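Side-chain contacts in protein CT_858 (Chlamydia trachomatis, PDB 3DOR), which is a secreted chlamydial protein, CPAF, that probably acts as a serine-type endopeptidase, cutting peptide bonds within protein chains: residues B[517-520]-B[524-527]; B[475-480]-B[528-533]. All coordinates share one frame; numbering follows the deposited sequence.

Contact 1: residues B[517-520]-B[524-527]; sequences AVRE and FIEN
The end of strand 507-518 and the loop that doubles back after it meet here: A517, V518 and R519 touch F524 and I525, the two segments being separated by only three residues. No direct hydrogen bond joins the two segments; water does that work at two points. Water 1 donates to A517 O at 2.7 Å and accepts from I525 N at 2.9 Å, so it links a carbonyl and an amide whose direct separation, A517 O to I525 N, is 3.6 Å. Beside it, F524 CA makes a CA-H...O contact with A517 O at 3.5 Å, with 145° at the hydrogen. Water 2 donates to F524 O and accepts from R519 NH1 at 3.0 Å, lying at the edge of the guanidinium and in its plane.

Apolar contacts complete the interface. V518 and F524 run side by side in the same direction, and V518 CG2 comes within 4.0 Å of F524 CE2. I525 crosses R519 at about a right angle: its CD1 sits 3.3 Å from R519 CD and equally near R519 CG, a tight fit against the aliphatic part of the arginine. Beyond that part the R519 chain bends (chi3 63°), which swings the guanidinium off the line of its stem, and its stronger polar partners lie outside: NH2 forms a salt bridge with D478, and NH1 one with E531. The F524 ring also meets W27, the two planes inclined at about 45°, and L206 of the second subunit packs on it, which places this turn beside the dimer contact. A517 bonds through its backbone to G493, and V518 to K365. The geometry is that of a strand end leaving an antiparallel sheet, its returning loop tied back through water, within the peptidase family S41 region.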
ATOM      1  N   ALA B 517     -11.469  -8.552  19.676  1.00 29.04           N
ATOM      2  CA  ALA B 517     -12.282  -7.648  20.474  1.00 29.03           C
ATOM      3  C   ALA B 517     -12.897  -8.412  21.638  1.00 29.40           C
ATOM      4  O   ALA B 517     -13.237  -9.599  21.511  1.00 26.12           O
ATOM      5  CB  ALA B 517     -13.376  -7.047  19.621  1.00 28.54           C
ATOM      6  N   VAL B 518     -13.034  -7.725  22.769  1.00 29.67           N
ATOM      7  CA  VAL B 518     -13.628  -8.297  23.966  1.00 29.66           C
ATOM      8  C   VAL B 518     -14.719  -7.349  24.457  1.00 29.68           C
ATOM      9  O   VAL B 518     -14.463  -6.165  24.643  1.00 29.62           O
ATOM     10  CB  VAL B 518     -12.596  -8.447  25.099  1.00 33.09           C
ATOM     11  CG1 VAL B 518     -13.245  -9.137  26.286  1.00 32.36           C
ATOM     12  CG2 VAL B 518     -11.386  -9.239  24.616  1.00 35.37           C
ATOM     13  N   ARG B 519     -15.929  -7.865  24.667  1.00 29.05           N
ATOM     14  CA  ARG B 519     -17.038  -7.041  25.148  1.00 28.28           C
ATOM     15  C   ARG B 519     -16.830  -6.733  26.641  1.00 31.41           C
ATOM     16  O   ARG B 519     -16.079  -7.432  27.317  1.00 29.37           O
ATOM     17  CB  ARG B 519     -18.366  -7.778  24.927  1.00 27.45           C
ATOM     18  CG  ARG B 519     -18.667  -8.053  23.443  1.00 25.01           C
ATOM     19  CD  ARG B 519     -19.803  -9.048  23.248  1.00 25.91           C
ATOM     20  NE  ARG B 519     -21.085  -8.571  23.763  1.00 24.18           N
ATOM     21  CZ  ARG B 519     -22.245  -9.185  23.548  1.00 24.98           C
ATOM     22  NH1 ARG B 519     -22.287 -10.298  22.826  1.00 24.93           N
ATOM     23  NH2 ARG B 519     -23.367  -8.685  24.048  1.00 26.61           N
ATOM     24  N   GLU B 520     -17.481  -5.686  27.144  1.00 34.60           N
ATOM     25  CA  GLU B 520     -17.351  -5.291  28.552  1.00 37.53           C
ATOM     26  C   GLU B 520     -17.332  -6.457  29.532  1.00 38.44           C
ATOM     27  O   GLU B 520     -16.527  -6.476  30.456  1.00 38.49           O
ATOM     28  CB  GLU B 520     -18.488  -4.355  28.970  1.00 38.81           C
ATOM     29  CG  GLU B 520     -18.417  -2.954  28.402  1.00 44.42           C
ATOM     30  CD  GLU B 520     -19.455  -2.033  29.028  1.00 47.24           C
ATOM     31  OE1 GLU B 520     -19.318  -1.732  30.239  1.00 47.99           O
ATOM     32  OE2 GLU B 520     -20.404  -1.623  28.314  1.00 45.41           O
ATOM     33  N   PHE B 524     -15.900 -12.750  23.612  1.00 27.67           N
ATOM     34  CA  PHE B 524     -15.256 -12.314  22.379  1.00 28.54           C
ATOM     35  C   PHE B 524     -16.347 -12.154  21.312  1.00 29.24           C
ATOM     36  O   PHE B 524     -17.493 -12.567  21.525  1.00 27.17           O
ATOM     37  CB  PHE B 524     -14.235 -13.349  21.887  1.00 30.56           C
ATOM     38  CG  PHE B 524     -13.048 -13.529  22.802  1.00 32.26           C
ATOM     39  CD1 PHE B 524     -13.096 -14.429  23.868  1.00 32.19           C
ATOM     40  CD2 PHE B 524     -11.883 -12.802  22.595  1.00 31.43           C
ATOM     41  CE1 PHE B 524     -11.990 -14.598  24.715  1.00 35.12           C
ATOM     42  CE2 PHE B 524     -10.775 -12.961  23.435  1.00 33.84           C
ATOM     43  CZ  PHE B 524     -10.826 -13.861  24.498  1.00 33.47           C
ATOM     44  N   ILE B 525     -15.988 -11.570  20.171  1.00 26.66           N
ATOM     45  CA  ILE B 525     -16.937 -11.365  19.084  1.00 25.88           C
ATOM     46  C   ILE B 525     -16.681 -12.351  17.948  1.00 25.60           C
ATOM     47  O   ILE B 525     -17.617 -12.791  17.287  1.00 25.32           O
ATOM     48  CB  ILE B 525     -16.846  -9.915  18.515  1.00 29.64           C
ATOM     49  CG1 ILE B 525     -17.118  -8.905  19.627  1.00 28.98           C
ATOM     50  CG2 ILE B 525     -17.870  -9.708  17.386  1.00 24.31           C
ATOM     51  CD1 ILE B 525     -18.460  -9.096  20.277  1.00 36.35           C
ATOM     52  N   GLU B 526     -15.411 -12.694  17.734  1.00 25.19           N
ATOM     53  CA  GLU B 526     -15.008 -13.624  16.673  1.00 25.35           C
ATOM     54  C   GLU B 526     -15.905 -14.862  16.635  1.00 24.01           C
ATOM     55  O   GLU B 526     -16.084 -15.520  17.656  1.00 24.60           O
ATOM     56  CB  GLU B 526     -13.548 -14.053  16.886  1.00 24.45           C
ATOM     57  CG  GLU B 526     -12.935 -14.835  15.729  1.00 25.17           C
ATOM     58  CD  GLU B 526     -12.854 -14.026  14.444  1.00 26.37           C
ATOM     59  OE1 GLU B 526     -12.935 -12.782  14.514  1.00 28.43           O
ATOM     60  OE2 GLU B 526     -12.693 -14.633  13.358  1.00 25.04           O
ATOM     61  N   ASN B 527     -16.470 -15.158  15.464  1.00 23.04           N
ATOM     62  CA  ASN B 527     -17.347 -16.317  15.269  1.00 24.88           C
ATOM     63  C   ASN B 527     -18.701 -16.273  15.967  1.00 24.33           C
ATOM     64  O   ASN B 527     -19.733 -16.509  15.339  1.00 26.03           O
ATOM     65  CB  ASN B 527     -16.635 -17.607  15.704  1.00 24.72           C
ATOM     66  CG  ASN B 527     -15.481 -17.958  14.804  1.00 25.21           C
ATOM     67  OD1 ASN B 527     -15.665 -18.224  13.614  1.00 26.23           O
ATOM     68  ND2 ASN B 527     -14.275 -17.949  15.359  1.00 25.84           N
TER
HETATM   69  O   HOH W   1     -13.302 -11.058  19.211  1.00 23.90           O
HETATM   70  O   HOH W   2     -20.136 -12.034  21.546  1.00 29.91           O

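Contact 2: residues B[475-480]-B[528-533]; sequences VLKDND and IGVEPH
One face of the H533 imidazole carries K477, whose CE stands 3.9 Å from the ring centroid and only 1° off the normal, a well-centred CH-pi contact. The two side chains slide past each other in opposite directions, so K477 CG falls near the NE2 corner of the ring, at 3.5 Å. That same NE2 makes a weak hydrogen bond to A482 O. The second flat group, the E531 carboxylate, is met by K477 NZ on the anti side of OE2, 15° out of its plane; the 3.0 Å separation of K477 NZ and E531 OE2 makes this a salt bridge. OE1 has a second cation partner, R519, which would probably favour the charged form of the acid.

The torsions explain the approach. K477 is extended through its first three torsions, with CG anti to the backbone N (chi1 -170°), and then bends at chi4 to deliver NZ to the acid. Its shaft is thereby laid over the 528-533 backbone, where K477 CE lies 3.0 Å from E531 O. K477 and E531 cross at about a right angle. More loosely, K477 CD approaches V530 CG1 at 4.5 Å.

Just beyond K477 the helix stops in a Schellman motif: D480 N bonds to K477 O at 2.9 Å, R481 N bonds to L476 O, and D480 takes positive phi as the C-prime residue. N479 adds a side-chain bond, ND2 to V475 O at 2.7 Å. The contact thus sets the C-terminal end of helix 468-478 against the loop entering edge strand 534-535, while K477, P532 and H533 all touch I484 of the neighbouring parallel strand 483-486.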
ATOM      1  N   VAL B 475     -22.155  -2.223  20.908  1.00 24.99           N
ATOM      2  CA  VAL B 475     -21.966  -1.024  21.724  1.00 22.32           C
ATOM      3  C   VAL B 475     -23.315  -0.528  22.237  1.00 22.47           C
ATOM      4  O   VAL B 475     -23.465  -0.198  23.415  1.00 21.94           O
ATOM      5  CB  VAL B 475     -21.294   0.120  20.916  1.00 22.74           C
ATOM      6  CG1 VAL B 475     -21.271   1.401  21.749  1.00 20.83           C
ATOM      7  CG2 VAL B 475     -19.859  -0.273  20.536  1.00 22.01           C
ATOM      8  N   LEU B 476     -24.297  -0.475  21.347  1.00 21.68           N
ATOM      9  CA  LEU B 476     -25.637  -0.024  21.712  1.00 20.85           C
ATOM     10  C   LEU B 476     -26.343  -1.006  22.657  1.00 22.72           C
ATOM     11  O   LEU B 476     -27.135  -0.597  23.520  1.00 21.41           O
ATOM     12  CB  LEU B 476     -26.475   0.193  20.444  1.00 18.27           C
ATOM     13  CG  LEU B 476     -25.944   1.312  19.526  1.00 21.67           C
ATOM     14  CD1 LEU B 476     -26.781   1.453  18.241  1.00 18.33           C
ATOM     15  CD2 LEU B 476     -25.950   2.608  20.312  1.00 19.88           C
ATOM     16  N   LYS B 477     -26.065  -2.297  22.489  1.00 23.18           N
ATOM     17  CA  LYS B 477     -26.683  -3.310  23.340  1.00 23.96           C
ATOM     18  C   LYS B 477     -26.055  -3.317  24.729  1.00 25.26           C
ATOM     19  O   LYS B 477     -26.763  -3.216  25.728  1.00 26.73           O
ATOM     20  CB  LYS B 477     -26.540  -4.700  22.718  1.00 21.40           C
ATOM     21  CG  LYS B 477     -27.353  -5.795  23.420  1.00 21.27           C
ATOM     22  CD  LYS B 477     -27.363  -7.070  22.572  1.00 22.02           C
ATOM     23  CE  LYS B 477     -28.452  -8.051  23.011  1.00 22.35           C
ATOM     24  NZ  LYS B 477     -28.245  -8.594  24.389  1.00 22.47           N
ATOM     25  N   ASP B 478     -24.727  -3.417  24.787  1.00 24.49           N
ATOM     26  CA  ASP B 478     -24.024  -3.465  26.069  1.00 25.38           C
ATOM     27  C   ASP B 478     -24.109  -2.186  26.908  1.00 25.53           C
ATOM     28  O   ASP B 478     -23.815  -2.205  28.100  1.00 22.97           O
ATOM     29  CB  ASP B 478     -22.556  -3.885  25.850  1.00 24.42           C
ATOM     30  CG  ASP B 478     -22.428  -5.327  25.358  1.00 25.93           C
ATOM     31  OD1 ASP B 478     -23.468  -6.009  25.231  1.00 25.79           O
ATOM     32  OD2 ASP B 478     -21.300  -5.795  25.097  1.00 28.67           O
ATOM     33  N   ASN B 479     -24.534  -1.085  26.295  1.00 26.54           N
ATOM     34  CA  ASN B 479     -24.683   0.191  27.010  1.00 26.10           C
ATOM     35  C   ASN B 479     -26.171   0.465  27.209  1.00 26.51           C
ATOM     36  O   ASN B 479     -26.559   1.537  27.688  1.00 26.13           O
ATOM     37  CB  ASN B 479     -24.050   1.347  26.213  1.00 25.76           C
ATOM     38  CG  ASN B 479     -22.531   1.394  26.339  1.00 26.72           C
ATOM     39  OD1 ASN B 479     -21.995   1.834  27.355  1.00 27.11           O
ATOM     40  ND2 ASN B 479     -21.834   0.935  25.308  1.00 25.27           N
ATOM     41  N   ASP B 480     -26.998  -0.511  26.825  1.00 26.84           N
ATOM     42  CA  ASP B 480     -28.454  -0.410  26.956  1.00 24.10           C
ATOM     43  C   ASP B 480     -29.008   0.861  26.286  1.00 24.77           C
ATOM     44  O   ASP B 480     -29.900   1.507  26.835  1.00 24.35           O
ATOM     45  CB  ASP B 480     -28.854  -0.399  28.442  1.00 25.93           C
ATOM     46  CG  ASP B 480     -28.444  -1.671  29.187  1.00 29.74           C
ATOM     47  OD1 ASP B 480     -27.775  -1.608  30.219  1.00 35.01           O
ATOM     48  OD2 ASP B 480     -28.857  -2.825  28.678  1.00 28.82           O
ATOM     49  N   ILE B 528     -18.680 -15.998  17.268  1.00 26.08           N
ATOM     50  CA  ILE B 528     -19.884 -15.947  18.098  1.00 29.41           C
ATOM     51  C   ILE B 528     -20.830 -14.790  17.761  1.00 28.34           C
ATOM     52  O   ILE B 528     -22.033 -14.883  17.972  1.00 27.46           O
ATOM     53  CB  ILE B 528     -19.513 -15.835  19.599  1.00 31.47           C
ATOM     54  CG1 ILE B 528     -18.605 -16.995  20.001  1.00 34.77           C
ATOM     55  CG2 ILE B 528     -20.768 -15.860  20.452  1.00 37.40           C
ATOM     56  CD1 ILE B 528     -19.165 -18.354  19.658  1.00 29.40           C
ATOM     57  N   GLY B 529     -20.273 -13.696  17.260  1.00 26.54           N
ATOM     58  CA  GLY B 529     -21.091 -12.557  16.907  1.00 25.40           C
ATOM     59  C   GLY B 529     -21.818 -11.910  18.064  1.00 25.01           C
ATOM     60  O   GLY B 529     -21.513 -12.142  19.238  1.00 23.86           O
ATOM     61  N   VAL B 530     -22.798 -11.088  17.716  1.00 23.55           N
ATOM     62  CA  VAL B 530     -23.583 -10.365  18.693  1.00 21.36           C
ATOM     63  C   VAL B 530     -25.035 -10.788  18.574  1.00 22.51           C
ATOM     64  O   VAL B 530     -25.632 -10.740  17.491  1.00 21.05           O
ATOM     65  CB  VAL B 530     -23.482  -8.851  18.445  1.00 24.99           C
ATOM     66  CG1 VAL B 530     -24.273  -8.088  19.485  1.00 22.92           C
ATOM     67  CG2 VAL B 530     -22.021  -8.433  18.447  1.00 26.78           C
ATOM     68  N   GLU B 531     -25.591 -11.206  19.702  1.00 22.04           N
ATOM     69  CA  GLU B 531     -26.967 -11.644  19.772  1.00 24.24           C
ATOM     70  C   GLU B 531     -27.892 -10.445  19.908  1.00 25.82           C
ATOM     71  O   GLU B 531     -27.517  -9.418  20.482  1.00 26.22           O
ATOM     72  CB  GLU B 531     -27.164 -12.575  20.983  1.00 25.46           C
ATOM     73  CG  GLU B 531     -27.207 -11.881  22.365  1.00 24.59           C
ATOM     74  CD  GLU B 531     -25.880 -11.224  22.793  1.00 29.95           C
ATOM     75  OE1 GLU B 531     -24.802 -11.631  22.307  1.00 27.55           O
ATOM     76  OE2 GLU B 531     -25.916 -10.304  23.645  1.00 27.88           O
ATOM     77  N   PRO B 532     -29.108 -10.549  19.354  1.00 25.88           N
ATOM     78  CA  PRO B 532     -30.088  -9.463  19.438  1.00 24.99           C
ATOM     79  C   PRO B 532     -30.869  -9.660  20.732  1.00 24.80           C
ATOM     80  O   PRO B 532     -30.747 -10.705  21.362  1.00 21.54           O
ATOM     81  CB  PRO B 532     -30.973  -9.704  18.222  1.00 25.60           C
ATOM     82  CG  PRO B 532     -31.002 -11.220  18.147  1.00 27.28           C
ATOM     83  CD  PRO B 532     -29.535 -11.572  18.377  1.00 26.15           C
ATOM     84  N   HIS B 533     -31.643  -8.654  21.138  1.00 23.22           N
ATOM     85  CA  HIS B 533     -32.487  -8.775  22.325  1.00 23.35           C
ATOM     86  C   HIS B 533     -33.631  -9.679  21.876  1.00 22.84           C
ATOM     87  O   HIS B 533     -34.044 -10.573  22.597  1.00 24.08           O
ATOM     88  CB  HIS B 533     -33.101  -7.428  22.730  1.00 22.62           C
ATOM     89  CG  HIS B 533     -32.126  -6.457  23.310  1.00 22.97           C
ATOM     90  ND1 HIS B 533     -31.767  -6.470  24.644  1.00 24.88           N
ATOM     91  CD2 HIS B 533     -31.469  -5.413  22.751  1.00 17.83           C
ATOM     92  CE1 HIS B 533     -30.939  -5.467  24.881  1.00 22.68           C
ATOM     93  NE2 HIS B 533     -30.742  -4.812  23.750  1.00 23.03           N
TER

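How the contacts relate
Along the chain, contact 1 is nested inside the chain excursion closed by contact 2: segment 475-480 comes first, then 517-520, 524-527 and 528-533, the last two adjoining. Their centres lie 11 Å apart, on the same side of the chain's centre and within the S41 peptidase region. R519 joins them directly, NH1 to E531 OE1 and NH2 to D478 OD1 both at 2.9 Å, so one arginine bridges the helix end and the loop. Contact 1 lies at the end of strand 507-518 of the antiparallel sheet; contact 2 lies beside the mixed sheet, just before its edge strand 534-535. The loop between these strands and helix 468-478 connect the two.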